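Local coordinates for protein alcohol dehydrogenase, zinc-containing (Thermotoga maritima, PDB 1VJ0) that probably works as a zinc-dependent oxidoreductase of the medium-chain dehydrogenase family, likely acting on alcohols, and carries two bound zinc sites, at residues S44-I49 and H152-P157. Sequence-based numbering, arbitrary orientation.
Sequences SILVEI and HIVLDP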
ATOM      1  N   SER A  44       8.562 -33.727 -14.872  1.00 27.86           N
ATOM      2  CA  SER A  44       9.452 -33.682 -13.721  1.00 27.94           C
ATOM      3  C   SER A  44      10.878 -33.391 -14.136  1.00 27.57           C
ATOM      4  O   SER A  44      11.227 -33.632 -15.285  1.00 25.82           O
ATOM      5  CB  SER A  44       9.498 -35.063 -13.056  1.00 28.65           C
ATOM      6  OG  SER A  44       8.279 -35.349 -12.408  1.00 30.84           O
ATOM      7  N   ILE A  45      11.684 -32.955 -13.156  1.00 26.21           N
ATOM      8  CA  ILE A  45      13.084 -32.649 -13.317  1.00 26.68           C
ATOM      9  C   ILE A  45      13.934 -33.517 -12.369  1.00 25.62           C
ATOM     10  O   ILE A  45      13.740 -33.482 -11.160  1.00 27.25           O
ATOM     11  CB  ILE A  45      13.383 -31.134 -13.022  1.00 26.47           C
ATOM     12  CG1 ILE A  45      12.472 -30.248 -13.867  1.00 29.12           C
ATOM     13  CG2 ILE A  45      14.839 -30.836 -13.360  1.00 28.52           C
ATOM     14  CD1 ILE A  45      11.114 -29.843 -13.217  1.00 30.04           C
ATOM     15  N   LEU A  46      14.822 -34.320 -12.926  1.00 25.30           N
ATOM     16  CA  LEU A  46      15.744 -35.087 -12.094  1.00 25.71           C
ATOM     17  C   LEU A  46      16.952 -34.228 -11.818  1.00 24.39           C
ATOM     18  O   LEU A  46      17.613 -33.755 -12.768  1.00 26.07           O
ATOM     19  CB  LEU A  46      16.155 -36.353 -12.805  1.00 26.36           C
ATOM     20  CG  LEU A  46      17.034 -37.333 -12.036  1.00 27.21           C
ATOM     21  CD1 LEU A  46      16.451 -37.755 -10.693  1.00 28.76           C
ATOM     22  CD2 LEU A  46      17.256 -38.566 -12.957  1.00 27.19           C
ATOM     23  N   VAL A  47      17.246 -34.032 -10.551  1.00 23.64           N
ATOM     24  CA  VAL A  47      18.275 -33.105 -10.101  1.00 25.11           C
ATOM     25  C   VAL A  47      19.301 -33.836  -9.249  1.00 25.84           C
ATOM     26  O   VAL A  47      18.937 -34.583  -8.337  1.00 27.21           O
ATOM     27  CB  VAL A  47      17.649 -31.910  -9.319  1.00 25.04           C
ATOM     28  CG1 VAL A  47      18.720 -30.923  -8.802  1.00 27.18           C
ATOM     29  CG2 VAL A  47      16.637 -31.192 -10.212  1.00 28.26           C
ATOM     30  N   GLU A  48      20.563 -33.633  -9.580  1.00 25.56           N
ATOM     31  CA  GLU A  48      21.686 -34.036  -8.745  1.00 27.09           C
ATOM     32  C   GLU A  48      21.875 -33.004  -7.642  1.00 26.26           C
ATOM     33  O   GLU A  48      22.101 -31.810  -7.918  1.00 27.51           O
ATOM     34  CB  GLU A  48      22.957 -34.121  -9.611  1.00 26.76           C
ATOM     35  CG  GLU A  48      24.197 -34.512  -8.803  1.00 28.11           C
ATOM     36  CD  GLU A  48      25.511 -34.218  -9.495  1.00 31.18           C
ATOM     37  OE1 GLU A  48      25.519 -33.713 -10.656  1.00 34.70           O
ATOM     38  OE2 GLU A  48      26.537 -34.466  -8.818  1.00 32.44           O
ATOM     39  N   ILE A  49      21.736 -33.418  -6.394  1.00 25.71           N
ATOM     40  CA  ILE A  49      21.952 -32.497  -5.257  1.00 26.48           C
ATOM     41  C   ILE A  49      23.434 -32.161  -5.131  1.00 27.75           C
ATOM     42  O   ILE A  49      24.255 -33.066  -5.098  1.00 27.80           O
ATOM     43  CB  ILE A  49      21.403 -33.083  -3.931  1.00 25.63           C
ATOM     44  CG1 ILE A  49      19.867 -33.241  -3.959  1.00 26.62           C
ATOM     45  CG2 ILE A  49      21.841 -32.279  -2.716  1.00 26.45           C
ATOM     46  CD1 ILE A  49      19.103 -31.913  -3.922  1.00 25.92           C
ATOM     47  N   HIS A 152      20.172 -37.234  -5.206  1.00 24.61           N
ATOM     48  CA  HIS A 152      19.272 -36.700  -6.235  1.00 24.10           C
ATOM     49  C   HIS A 152      17.930 -36.386  -5.647  1.00 25.23           C
ATOM     50  O   HIS A 152      17.514 -36.998  -4.643  1.00 24.83           O
ATOM     51  CB  HIS A 152      19.094 -37.720  -7.380  1.00 25.04           C
ATOM     52  CG  HIS A 152      20.367 -38.014  -8.119  1.00 24.64           C
ATOM     53  ND1 HIS A 152      21.279 -38.946  -7.673  1.00 24.34           N
ATOM     54  CD2 HIS A 152      20.874 -37.500  -9.268  1.00 25.58           C
ATOM     55  CE1 HIS A 152      22.321 -38.965  -8.496  1.00 29.04           C
ATOM     56  NE2 HIS A 152      22.109 -38.081  -9.461  1.00 27.63           N
ATOM     57  N   ILE A 153      17.199 -35.490  -6.319  1.00 25.05           N
ATOM     58  CA  ILE A 153      15.802 -35.237  -6.003  1.00 26.01           C
ATOM     59  C   ILE A 153      15.021 -35.162  -7.320  1.00 26.72           C
ATOM     60  O   ILE A 153      15.563 -34.749  -8.359  1.00 25.65           O
ATOM     61  CB  ILE A 153      15.649 -33.917  -5.170  1.00 26.98           C
ATOM     62  CG1 ILE A 153      14.222 -33.751  -4.631  1.00 27.14           C
ATOM     63  CG2 ILE A 153      16.056 -32.703  -6.024  1.00 26.11           C
ATOM     64  CD1 ILE A 153      14.120 -32.651  -3.593  1.00 28.42           C
ATOM     65  N   VAL A 154      13.772 -35.623  -7.295  1.00 25.74           N
ATOM     66  CA  VAL A 154      12.876 -35.465  -8.420  1.00 26.11           C
ATOM     67  C   VAL A 154      11.935 -34.304  -8.126  1.00 26.30           C
ATOM     68  O   VAL A 154      11.185 -34.344  -7.147  1.00 26.79           O
ATOM     69  CB  VAL A 154      12.036 -36.731  -8.650  1.00 26.55           C
ATOM     70  CG1 VAL A 154      11.051 -36.526  -9.804  1.00 25.36           C
ATOM     71  CG2 VAL A 154      12.966 -37.940  -8.910  1.00 25.89           C
ATOM     72  N   LEU A 155      11.989 -33.261  -8.947  1.00 26.71           N
ATOM     73  CA  LEU A 155      11.158 -32.066  -8.764  1.00 25.69           C
ATOM     74  C   LEU A 155       9.948 -32.184  -9.701  1.00 26.83           C
ATOM     75  O   LEU A 155      10.085 -32.516 -10.887  1.00 25.41           O
ATOM     76  CB  LEU A 155      11.958 -30.786  -9.092  1.00 26.93           C
ATOM     77  CG  LEU A 155      13.237 -30.473  -8.340  1.00 25.88           C
ATOM     78  CD1 LEU A 155      13.696 -29.116  -8.792  1.00 29.37           C
ATOM     79  CD2 LEU A 155      13.033 -30.462  -6.854  1.00 26.78           C
ATOM     80  N   ASP A 156       8.758 -31.962  -9.168  1.00 27.33           N
ATOM     81  CA  ASP A 156       7.530 -31.937  -9.965  1.00 28.55           C
ATOM     82  C   ASP A 156       7.546 -30.766 -10.960  1.00 28.09           C
ATOM     83  O   ASP A 156       8.179 -29.769 -10.705  1.00 27.98           O
ATOM     84  CB  ASP A 156       6.324 -31.696  -9.069  1.00 30.09           C
ATOM     85  CG  ASP A 156       5.884 -32.912  -8.263  1.00 36.75           C
ATOM     86  OD1 ASP A 156       5.753 -34.032  -8.799  1.00 41.08           O
ATOM     87  OD2 ASP A 156       5.599 -32.804  -7.054  1.00 44.04           O
ATOM     88  N   PRO A 157       6.764 -30.843 -12.040  1.00 28.16           N
ATOM     89  CA  PRO A 157       6.712 -29.762 -13.039  1.00 28.66           C
ATOM     90  C   PRO A 157       6.244 -28.458 -12.452  1.00 29.13           C
ATOM     91  O   PRO A 157       6.609 -27.395 -12.930  1.00 30.63           O
ATOM     92  CB  PRO A 157       5.739 -30.306 -14.113  1.00 28.19           C
ATOM     93  CG  PRO A 157       4.970 -31.427 -13.460  1.00 27.21           C
ATOM     94  CD  PRO A 157       5.909 -31.979 -12.420  1.00 27.94           C
TER
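Strands 45-49 and 152-155 run antiparallel in the GroES-like domain, laced together by four backbone hydrogen bonds. Ile45 and Leu155 exchange one pair, the bond from Leu155 N to Ile45 O being 2.8 Å long and almost straight at 175°; Val47 and Ile153 exchange the other. Packing is tightest around Val47, on the face it shares with Ile45, Ile153 and Leu155. There Val47 CG1 lies anti to its backbone N (chi1 179°), and the Val47 and Leu155 side chains cross obliquely, Val47 CG2 lying 3.9 Å from Leu155 CD1. Ile153 CG2, in the crowded position between its own N and carbonyl carbon, meets Val47 CB at 3.7 Å and is also touched by Ile49 CD1 at 3.8 Å. Trp106 of strand 103-106 packs against Val47, Ile49 and Leu155.

The opposite face stays buried at Leu46 and Val154 and opens partly to solvent at Glu48 and His152; strand 16-22 touches Leu46 and His152. The His152 ring comes obliquely alongside Glu48, His152 CD2 3.6 Å from Glu48 CA. The extended Glu48 chain carries OE1 to a salt bridge with Arg82; Glu48 OE1 stays 5.7 Å from His152 NE2, too far for a direct bond. Backbone bonding thus fixes the register, branched apolar side chains fill the face of Val47 and Leu155, and the polar groups of Glu48 and His152 sit at the partly exposed end of the opposite face.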